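PDB 2NLZ: cephalosporin acylase from Bacillus halodurans, which probably acts as an N-terminal nucleophile amidase of the gamma-glutamyltranspeptidase family, likely deacylating cephalosporins. Local coordinates for residues D[107-112]-D[401-406]; D[256-261]-D[282-287]; D[372-377]-D[419-424]. The protein carries 1 engineered substitution. One frame throughout, in Å; residues are numbered along the deposited sequence.

Overall arrangement
From the N terminus, the chain passes through 107-112, in the loop after helix 97-101, and closes on it only at 401-406, making the long loop of interaction 1. Interaction 2 is nested inside that loop: 256-261, at the end of strand 250-259, is met by 282-287 after a short excursion through strand 262-266 and helix 274-283. Interaction 3 opens later, with strand 370-376, and ends at 419-424, so its segments alternate with those of interaction 1. Interactions 1 and 2 lie toward the periphery, their centres 35 Å apart, whereas interaction 3 is buried near the middle of the chain, joining strand 370-376 to the approach to strand 424-428.

Interaction 1 (D[107-112]-D[401-406]); sequences QELPPY and FSLDPN
Just past the contact, Pro111 O takes one hydrogen bond, from Asn396 ND2, and within it Leu109 O takes a weak one from His399 ND1. Ser402 OG likewise receives a single weak hydrogen bond: the backbone N of Asp404 points at it across 3.3 Å, with an N-H...O angle of 161°. No hydrogen bond passes between the two segments. They are joined instead by leucine side chains laid against backbone. The CB of Leu403 is directed toward the other segment. It lies 3.7 Å from Gln107 O, and the extended chain (chi2 176°) carries Leu403 CD1 to 3.5 Å from Leu109 N and 3.7 Å from Glu108 C, so one methyl covers the peptide between Glu108 and Leu109. Both segments are irregular loops at the periphery of a gamma-glutamyltranspeptidase-type, N-terminal nucleophile fold, one following helix 97-101 and the other preceding strand 424-428. Leu403 also packs on Met97 and Val100 of helix 97-101, so it sits between that helix and the loop that follows it. Leu109 makes the second apolar meeting. Its CG takes the crowded position between backbone N and carbonyl carbon (chi1 57°), which swings CD2 to 3.8 Å from Phe401 O and 4.1 Å from Phe401 CB. The two side chains run side by side in the same direction, and it is the CB and carbonyl of Phe401 that touch, its ring leading away from residues 107-112 to reach Thr417. Ser402 is held by backbone hydrogen bonds with Asn409 and Leu411.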
loop_
_atom_site.group_PDB
_atom_site.type_symbol
_atom_site.label_atom_id
_atom_site.label_comp_id
_atom_site.label_asym_id
_atom_site.label_seq_id
_atom_site.Cartn_x
_atom_site.Cartn_y
_atom_site.Cartn_z
ATOM N N GLN D 107 -31.425 25.560 -24.434
ATOM C CA GLN D 107 -31.107 24.308 -23.754
ATOM C C GLN D 107 -30.877 24.572 -22.266
ATOM O O GLN D 107 -31.634 24.112 -21.412
ATOM C CB GLN D 107 -29.873 23.659 -24.387
ATOM C CG GLN D 107 -29.563 22.256 -23.885
ATOM C CD GLN D 107 -30.483 21.206 -24.474
ATOM O OE1 GLN D 107 -30.168 20.599 -25.496
ATOM N NE2 GLN D 107 -31.624 20.987 -23.836
ATOM N N GLU D 108 -29.815 25.312 -21.974
ATOM C CA GLU D 108 -29.533 25.807 -20.632
ATOM C C GLU D 108 -28.927 27.201 -20.775
ATOM O O GLU D 108 -28.285 27.495 -21.782
ATOM C CB GLU D 108 -28.584 24.863 -19.880
ATOM C CG GLU D 108 -27.259 24.577 -20.587
ATOM C CD GLU D 108 -26.316 23.710 -19.770
ATOM O OE1 GLU D 108 -25.091 23.821 -19.975
ATOM O OE2 GLU D 108 -26.791 22.923 -18.927
ATOM N N LEU D 109 -29.141 28.064 -19.788
ATOM C CA LEU D 109 -28.585 29.417 -19.847
ATOM C C LEU D 109 -27.056 29.405 -19.632
ATOM O O LEU D 109 -26.526 28.448 -19.061
ATOM C CB LEU D 109 -29.328 30.380 -18.904
ATOM C CG LEU D 109 -29.492 30.177 -17.402
ATOM C CD1 LEU D 109 -29.758 31.526 -16.769
ATOM C CD2 LEU D 109 -30.638 29.232 -17.099
ATOM N N PRO D 110 -26.341 30.451 -20.106
ATOM C CA PRO D 110 -24.878 30.407 -20.133
ATOM C C PRO D 110 -24.266 30.342 -18.742
ATOM O O PRO D 110 -24.841 30.861 -17.791
ATOM C CB PRO D 110 -24.499 31.731 -20.804
ATOM C CG PRO D 110 -25.636 32.625 -20.516
ATOM C CD PRO D 110 -26.840 31.741 -20.613
ATOM N N PRO D 111 -23.111 29.683 -18.617
ATOM C CA PRO D 111 -22.448 29.605 -17.320
ATOM C C PRO D 111 -21.884 30.950 -16.831
ATOM O O PRO D 111 -21.749 31.166 -15.625
ATOM C CB PRO D 111 -21.324 28.592 -17.560
ATOM C CG PRO D 111 -21.100 28.590 -19.027
ATOM C CD PRO D 111 -22.392 28.948 -19.673
ATOM N N TYR D 112 -21.582 31.851 -17.761
ATOM C CA TYR D 112 -20.869 33.079 -17.427
ATOM C C TYR D 112 -21.545 34.351 -17.940
ATOM O O TYR D 112 -22.368 34.305 -18.860
ATOM C CB TYR D 112 -19.427 32.978 -17.930
ATOM C CG TYR D 112 -18.717 31.752 -17.394
ATOM C CD1 TYR D 112 -18.295 30.737 -18.243
ATOM C CD2 TYR D 112 -18.498 31.591 -16.021
ATOM C CE1 TYR D 112 -17.652 29.599 -17.743
ATOM C CE2 TYR D 112 -17.853 30.466 -15.513
ATOM C CZ TYR D 112 -17.433 29.474 -16.377
ATOM O OH TYR D 112 -16.799 28.364 -15.864
ATOM N N PHE D 401 -31.045 26.473 -13.220
ATOM C CA PHE D 401 -32.420 26.504 -13.708
ATOM C C PHE D 401 -32.557 25.737 -15.016
ATOM O O PHE D 401 -31.663 25.768 -15.860
ATOM C CB PHE D 401 -32.874 27.947 -13.950
ATOM C CG PHE D 401 -33.345 28.674 -12.710
ATOM C CD1 PHE D 401 -34.499 28.277 -12.044
ATOM C CD2 PHE D 401 -32.660 29.794 -12.245
ATOM C CE1 PHE D 401 -34.945 28.956 -10.924
ATOM C CE2 PHE D 401 -33.099 30.485 -11.124
ATOM C CZ PHE D 401 -34.244 30.062 -10.460
ATOM N N SER D 402 -33.690 25.063 -15.181
ATOM C CA SER D 402 -34.000 24.368 -16.423
ATOM C C SER D 402 -34.759 25.302 -17.352
ATOM O O SER D 402 -35.525 26.152 -16.901
ATOM C CB SER D 402 -34.843 23.120 -16.138
ATOM O OG SER D 402 -35.031 22.333 -17.304
ATOM N N LEU D 403 -34.537 25.148 -18.652
ATOM C CA LEU D 403 -35.276 25.924 -19.641
ATOM C C LEU D 403 -36.346 25.084 -20.345
ATOM O O LEU D 403 -36.944 25.510 -21.337
ATOM C CB LEU D 403 -34.321 26.578 -20.633
ATOM C CG LEU D 403 -33.448 27.666 -20.003
ATOM C CD1 LEU D 403 -32.450 28.231 -21.002
ATOM C CD2 LEU D 403 -34.306 28.781 -19.426
ATOM N N ASP D 404 -36.566 23.885 -19.807
ATOM C CA ASP D 404 -37.675 23.022 -20.185
ATOM C C ASP D 404 -38.860 23.400 -19.296
ATOM O O ASP D 404 -38.811 23.199 -18.080
ATOM C CB ASP D 404 -37.281 21.549 -19.992
ATOM C CG ASP D 404 -38.425 20.580 -20.270
ATOM O OD1 ASP D 404 -38.473 19.525 -19.603
ATOM O OD2 ASP D 404 -39.266 20.854 -21.152
ATOM N N PRO D 405 -39.928 23.955 -19.904
ATOM C CA PRO D 405 -41.094 24.495 -19.198
ATOM C C PRO D 405 -41.858 23.463 -18.378
ATOM O O PRO D 405 -42.555 23.826 -17.431
ATOM C CB PRO D 405 -41.987 25.006 -20.332
ATOM C CG PRO D 405 -41.084 25.173 -21.499
ATOM C CD PRO D 405 -40.067 24.095 -21.364
ATOM N N ASN D 406 -41.728 22.192 -18.744
ATOM C CA ASN D 406 -42.420 21.109 -18.048
ATOM C C ASN D 406 -41.654 20.549 -16.848
ATOM O O ASN D 406 -42.182 19.726 -16.097
ATOM C CB ASN D 406 -42.783 19.988 -19.030
ATOM C CG ASN D 406 -43.791 20.430 -20.078
ATOM O OD1 ASN D 406 -43.657 20.107 -21.252
ATOM N ND2 ASN D 406 -44.803 21.176 -19.654
#

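Interaction 2 (D[256-261]-D[282-287]); sequences SIDYRG and IVKGFE
Three hydrogen bonds, all from side-chain nitrogens to backbone carbonyls, join the tip of a beta-hairpin to the turn following helix 274-283. The hairpin pairs strands 250-259 and 262-266, with Ile257 bonded through its backbone to Val264, and Arg260 stands in its turn. The Arg260 chain runs extended from CG to NE and brings the guanidinium to the carbonyls of the turn that follows the helix: NH2 donates to Phe286 O at 3.0 Å, nearly along the C=O axis (169°), and NH1 makes a weak bond to Lys284 O at 3.1 Å. Lys284 reaches back the other way. Its chain, bent at chi3 and chi4, brings NZ to 2.9 Å from Asp258 O, in the plane of that carbonyl. Across the two segments both positive groups thus bond carbonyl oxygens, the carboxylates of Asp258 and Glu287 lying near but beyond salt-bridge distance. Apolar contact comes from Val283 CG1, which sits at the edge of the Tyr259 ring, 3.9 Å from CE1, the two side chains crossing obliquely. One face of that ring carries Arg260 CG.

The second shell fixes these groups. Arg260 NH2 also donates to Tyr259 OH at 3.2 Å, close to the guanidinium plane. Asp457 of helix 444-457 holds both side chains, through a salt bridge to Arg260 NE and a hydrogen bond to Tyr259 OH, and its charge probably offsets that of the guanidinium and helps fix its orientation. The receiving carbonyls are set by a type I turn from Val283 to Phe286, closed by Phe286 N to Val283 O at 3.1 Å. The hairpin turn also holds an Asx motif: Gly261 N reaches Asp258 OD1 at 3.2 Å, from above the carboxylate plane.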
loop_
_atom_site.group_PDB
_atom_site.type_symbol
_atom_site.label_atom_id
_atom_site.label_comp_id
_atom_site.label_asym_id
_atom_site.label_seq_id
_atom_site.Cartn_x
_atom_site.Cartn_y
_atom_site.Cartn_z
ATOM N N SER D 256 -35.539 15.711 8.294
ATOM C CA SER D 256 -34.704 14.606 8.750
ATOM C C SER D 256 -35.224 13.213 8.419
ATOM O O SER D 256 -36.302 13.031 7.850
ATOM C CB SER D 256 -34.445 14.699 10.259
ATOM O OG SER D 256 -35.597 14.355 10.997
ATOM N N ILE D 257 -34.419 12.237 8.806
ATOM C CA ILE D 257 -34.669 10.835 8.573
ATOM C C ILE D 257 -34.142 10.152 9.821
ATOM O O ILE D 257 -33.152 10.614 10.401
ATOM C CB ILE D 257 -33.906 10.357 7.295
ATOM C CG1 ILE D 257 -34.800 10.478 6.052
ATOM C CG2 ILE D 257 -33.319 8.937 7.449
ATOM C CD1 ILE D 257 -36.216 9.925 6.225
ATOM N N ASP D 258 -34.813 9.090 10.269
ATOM C CA ASP D 258 -34.247 8.257 11.319
ATOM C C ASP D 258 -33.312 7.266 10.660
ATOM O O ASP D 258 -33.760 6.399 9.917
ATOM C CB ASP D 258 -35.325 7.517 12.104
ATOM C CG ASP D 258 -34.763 6.775 13.312
ATOM O OD1 ASP D 258 -34.105 5.721 13.135
ATOM O OD2 ASP D 258 -34.991 7.244 14.445
ATOM N N TYR D 259 -32.014 7.416 10.909
ATOM C CA TYR D 259 -31.036 6.452 10.406
ATOM C C TYR D 259 -30.395 5.676 11.557
ATOM O O TYR D 259 -29.394 6.105 12.152
ATOM C CB TYR D 259 -29.978 7.109 9.503
ATOM C CG TYR D 259 -29.185 6.090 8.718
ATOM C CD1 TYR D 259 -29.727 5.491 7.587
ATOM C CD2 TYR D 259 -27.909 5.702 9.126
ATOM C CE1 TYR D 259 -29.022 4.538 6.875
ATOM C CE2 TYR D 259 -27.194 4.752 8.425
ATOM C CZ TYR D 259 -27.755 4.169 7.294
ATOM O OH TYR D 259 -27.059 3.213 6.572
ATOM N N ARG D 260 -31.007 4.526 11.852
ATOM C CA ARG D 260 -30.528 3.578 12.860
ATOM C C ARG D 260 -30.391 4.217 14.234
ATOM O O ARG D 260 -29.387 4.015 14.925
ATOM C CB ARG D 260 -29.213 2.922 12.411
ATOM C CG ARG D 260 -29.179 2.669 10.922
ATOM C CD ARG D 260 -28.281 1.541 10.560
ATOM N NE ARG D 260 -28.153 1.418 9.111
ATOM C CZ ARG D 260 -28.916 0.635 8.360
ATOM N NH1 ARG D 260 -29.870 -0.096 8.920
ATOM N NH2 ARG D 260 -28.725 0.582 7.049
ATOM N N GLY D 261 -31.414 4.992 14.607
ATOM C CA GLY D 261 -31.485 5.642 15.923
ATOM C C GLY D 261 -31.111 7.112 15.911
ATOM O O GLY D 261 -31.653 7.914 16.689
ATOM N N ILE D 282 -33.618 4.673 1.526
ATOM C CA ILE D 282 -33.574 3.473 0.700
ATOM C C ILE D 282 -32.592 2.454 1.298
ATOM O O ILE D 282 -32.931 1.293 1.501
ATOM C CB ILE D 282 -33.173 3.812 -0.758
ATOM C CG1 ILE D 282 -34.238 4.685 -1.425
ATOM C CG2 ILE D 282 -33.017 2.558 -1.568
ATOM C CD1 ILE D 282 -33.764 5.419 -2.674
ATOM N N VAL D 283 -31.385 2.908 1.614
ATOM C CA VAL D 283 -30.323 2.016 2.072
ATOM C C VAL D 283 -30.577 1.464 3.493
ATOM O O VAL D 283 -30.066 0.409 3.858
ATOM C CB VAL D 283 -28.925 2.696 1.927
ATOM C CG1 VAL D 283 -28.397 3.231 3.263
ATOM C CG2 VAL D 283 -27.939 1.741 1.318
ATOM N N LYS D 284 -31.395 2.186 4.258
ATOM C CA LYS D 284 -31.840 1.838 5.618
ATOM C C LYS D 284 -32.374 0.410 5.772
ATOM O O LYS D 284 -32.221 -0.198 6.827
ATOM C CB LYS D 284 -32.966 2.799 5.991
ATOM C CG LYS D 284 -33.228 3.014 7.443
ATOM C CD LYS D 284 -33.922 4.365 7.588
ATOM C CE LYS D 284 -35.420 4.259 7.827
ATOM N NZ LYS D 284 -35.751 4.428 9.278
ATOM N N GLY D 285 -33.024 -0.104 4.728
ATOM C CA GLY D 285 -33.639 -1.429 4.764
ATOM C C GLY D 285 -32.679 -2.598 4.637
ATOM O O GLY D 285 -33.053 -3.740 4.889
ATOM N N PHE D 286 -31.446 -2.324 4.227
ATOM C CA PHE D 286 -30.395 -3.333 4.222
ATOM C C PHE D 286 -29.563 -3.248 5.497
ATOM O O PHE D 286 -29.407 -2.175 6.086
ATOM C CB PHE D 286 -29.453 -3.128 3.039
ATOM C CG PHE D 286 -30.135 -3.079 1.703
ATOM C CD1 PHE D 286 -30.880 -4.163 1.238
ATOM C CD2 PHE D 286 -29.981 -1.966 0.879
ATOM C CE1 PHE D 286 -31.487 -4.131 -0.018
ATOM C CE2 PHE D 286 -30.580 -1.922 -0.384
ATOM C CZ PHE D 286 -31.339 -3.008 -0.835
ATOM N N GLU D 287 -29.024 -4.386 5.917
ATOM C CA GLU D 287 -28.013 -4.417 6.967
ATOM C C GLU D 287 -26.640 -4.416 6.281
ATOM O O GLU D 287 -26.548 -4.682 5.079
ATOM C CB GLU D 287 -28.189 -5.654 7.869
ATOM C CG GLU D 287 -29.584 -5.832 8.493
ATOM C CD GLU D 287 -29.937 -4.747 9.500
ATOM O OE1 GLU D 287 -29.036 -4.281 10.229
ATOM O OE2 GLU D 287 -31.124 -4.362 9.564
#

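Interaction 3 (D[372-377]-D[419-424]); sequences SFIQSN and HTIIPG
Within the two segments the rings of Phe373 and His419 are met at their edges: Gln375 CD lies in the plane of the Phe373 ring, Ile421 N in that of the imidazole. His419 also packs edge-to-face with Phe73, and Phe373 turns away toward helix 47-61. The touching parts, 372-376 and 421-424, run in nearly opposite directions (173° apart) and meet on the other side of strand 370-376. Ser372, Ile374 and Ser376 point at Ile421 and Pro423. Ile374 and Ile421 slide past each other in opposite directions, Ile374 CG1 3.8 Å from Ile421 CG2, while the Ile374 and Pro423 side chains cross at about a right angle, CG2 3.7 Å from CD. Ser372 OG, anti to its backbone N (chi1 -172°), donates to Gly424 O at 2.9 Å, arriving above the carbonyl plane, and also bonds Tyr360 OH. An alanine here, without OG, would give up both bonds and would probably leave the buried carbonyl of Gly424 less well satisfied. Backbone pairing of 372-376 with strands 71-78 and 359-365 makes this packing on a sheet face, consistent with the layered N-terminal nucleophile fold; apolar side chains set the spacing, and the directed Ser372 bond probably fixes the Gly424 end.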
loop_
_atom_site.group_PDB
_atom_site.type_symbol
_atom_site.label_atom_id
_atom_site.label_comp_id
_atom_site.label_asym_id
_atom_site.label_seq_id
_atom_site.Cartn_x
_atom_site.Cartn_y
_atom_site.Cartn_z
ATOM N N SER D 372 -23.381 24.220 11.205
ATOM C CA SER D 372 -23.000 23.756 9.885
ATOM C C SER D 372 -23.258 24.901 8.910
ATOM O O SER D 372 -24.405 25.281 8.700
ATOM C CB SER D 372 -23.880 22.566 9.512
ATOM O OG SER D 372 -23.468 21.932 8.314
ATOM N N PHE D 373 -22.197 25.460 8.331
ATOM C CA PHE D 373 -22.320 26.611 7.437
ATOM C C PHE D 373 -21.656 26.328 6.121
ATOM O O PHE D 373 -20.565 25.774 6.087
ATOM C CB PHE D 373 -21.656 27.858 8.036
ATOM C CG PHE D 373 -21.977 29.127 7.301
ATOM C CD1 PHE D 373 -23.068 29.907 7.678
ATOM C CD2 PHE D 373 -21.197 29.547 6.223
ATOM C CE1 PHE D 373 -23.374 31.083 6.993
ATOM C CE2 PHE D 373 -21.500 30.722 5.528
ATOM C CZ PHE D 373 -22.580 31.496 5.918
ATOM N N ILE D 374 -22.296 26.760 5.041
ATOM C CA ILE D 374 -21.762 26.553 3.715
ATOM C C ILE D 374 -22.167 27.706 2.780
ATOM O O ILE D 374 -23.305 28.180 2.836
ATOM C CB ILE D 374 -22.211 25.169 3.211
ATOM C CG1 ILE D 374 -21.525 24.778 1.909
ATOM C CG2 ILE D 374 -23.706 25.100 3.112
ATOM C CD1 ILE D 374 -21.532 23.292 1.676
ATOM N N GLN D 375 -21.235 28.188 1.954
ATOM C CA GLN D 375 -21.568 29.210 0.941
ATOM C C GLN D 375 -20.795 29.011 -0.355
ATOM O O GLN D 375 -19.695 28.475 -0.337
ATOM C CB GLN D 375 -21.395 30.651 1.474
ATOM C CG GLN D 375 -19.977 31.082 1.734
ATOM C CD GLN D 375 -19.866 32.440 2.368
ATOM O OE1 GLN D 375 -20.738 32.860 3.123
ATOM N NE2 GLN D 375 -18.774 33.133 2.083
ATOM N N SER D 376 -21.374 29.454 -1.472
ATOM C CA SER D 376 -20.759 29.259 -2.784
ATOM C C SER D 376 -21.190 30.276 -3.846
ATOM O O SER D 376 -22.285 30.831 -3.792
ATOM C CB SER D 376 -21.043 27.837 -3.277
ATOM O OG SER D 376 -20.677 27.638 -4.626
ATOM N N ASN D 377 -20.298 30.496 -4.811
ATOM C CA ASN D 377 -20.603 31.211 -6.040
ATOM C C ASN D 377 -21.022 30.255 -7.155
ATOM O O ASN D 377 -20.992 30.605 -8.332
ATOM C CB ASN D 377 -19.388 32.019 -6.480
ATOM C CG ASN D 377 -19.480 33.470 -6.064
ATOM O OD1 ASN D 377 -20.366 33.840 -5.305
ATOM N ND2 ASN D 377 -18.568 34.306 -6.574
ATOM N N HIS D 419 -30.574 23.920 -5.475
ATOM C CA HIS D 419 -29.302 24.407 -4.939
ATOM C C HIS D 419 -28.437 23.241 -4.484
ATOM O O HIS D 419 -28.923 22.347 -3.805
ATOM C CB HIS D 419 -29.560 25.354 -3.766
ATOM C CG HIS D 419 -28.695 26.573 -3.777
ATOM N ND1 HIS D 419 -27.382 26.557 -3.358
ATOM C CD2 HIS D 419 -28.953 27.845 -4.153
ATOM C CE1 HIS D 419 -26.871 27.768 -3.473
ATOM N NE2 HIS D 419 -27.802 28.570 -3.956
ATOM N N THR D 420 -27.159 23.262 -4.855
ATOM C CA THR D 420 -26.250 22.137 -4.579
ATOM C C THR D 420 -25.605 22.162 -3.196
ATOM O O THR D 420 -25.286 21.117 -2.629
ATOM C CB THR D 420 -25.125 22.049 -5.621
ATOM O OG1 THR D 420 -24.426 23.305 -5.685
ATOM C CG2 THR D 420 -25.701 21.678 -6.984
ATOM N N ILE D 421 -25.385 23.373 -2.698
ATOM C CA ILE D 421 -24.889 23.639 -1.370
ATOM C C ILE D 421 -25.790 23.038 -0.294
ATOM O O ILE D 421 -26.969 23.394 -0.183
ATOM C CB ILE D 421 -24.880 25.136 -1.170
ATOM C CG1 ILE D 421 -23.657 25.768 -1.789
ATOM C CG2 ILE D 421 -24.887 25.518 0.289
ATOM C CD1 ILE D 421 -23.694 27.246 -1.492
ATOM N N ILE D 422 -25.243 22.130 0.503
ATOM C CA ILE D 422 -26.016 21.493 1.568
ATOM C C ILE D 422 -25.237 21.293 2.881
ATOM O O ILE D 422 -24.289 20.512 2.950
ATOM C CB ILE D 422 -26.688 20.147 1.097
ATOM C CG1 ILE D 422 -25.651 19.095 0.659
ATOM C CG2 ILE D 422 -27.715 20.403 -0.025
ATOM C CD1 ILE D 422 -26.220 17.685 0.515
ATOM N N PRO D 423 -25.640 22.017 3.933
ATOM C CA PRO D 423 -25.031 21.816 5.235
ATOM C C PRO D 423 -25.799 20.742 5.992
ATOM O O PRO D 423 -27.038 20.717 5.975
ATOM C CB PRO D 423 -25.222 23.168 5.914
ATOM C CG PRO D 423 -26.484 23.738 5.301
ATOM C CD PRO D 423 -26.693 23.051 3.959
ATOM N N GLY D 424 -25.074 19.852 6.652
ATOM C CA GLY D 424 -25.722 18.743 7.332
ATOM C C GLY D 424 -25.587 18.845 8.829
ATOM O O GLY D 424 -24.654 19.465 9.333
#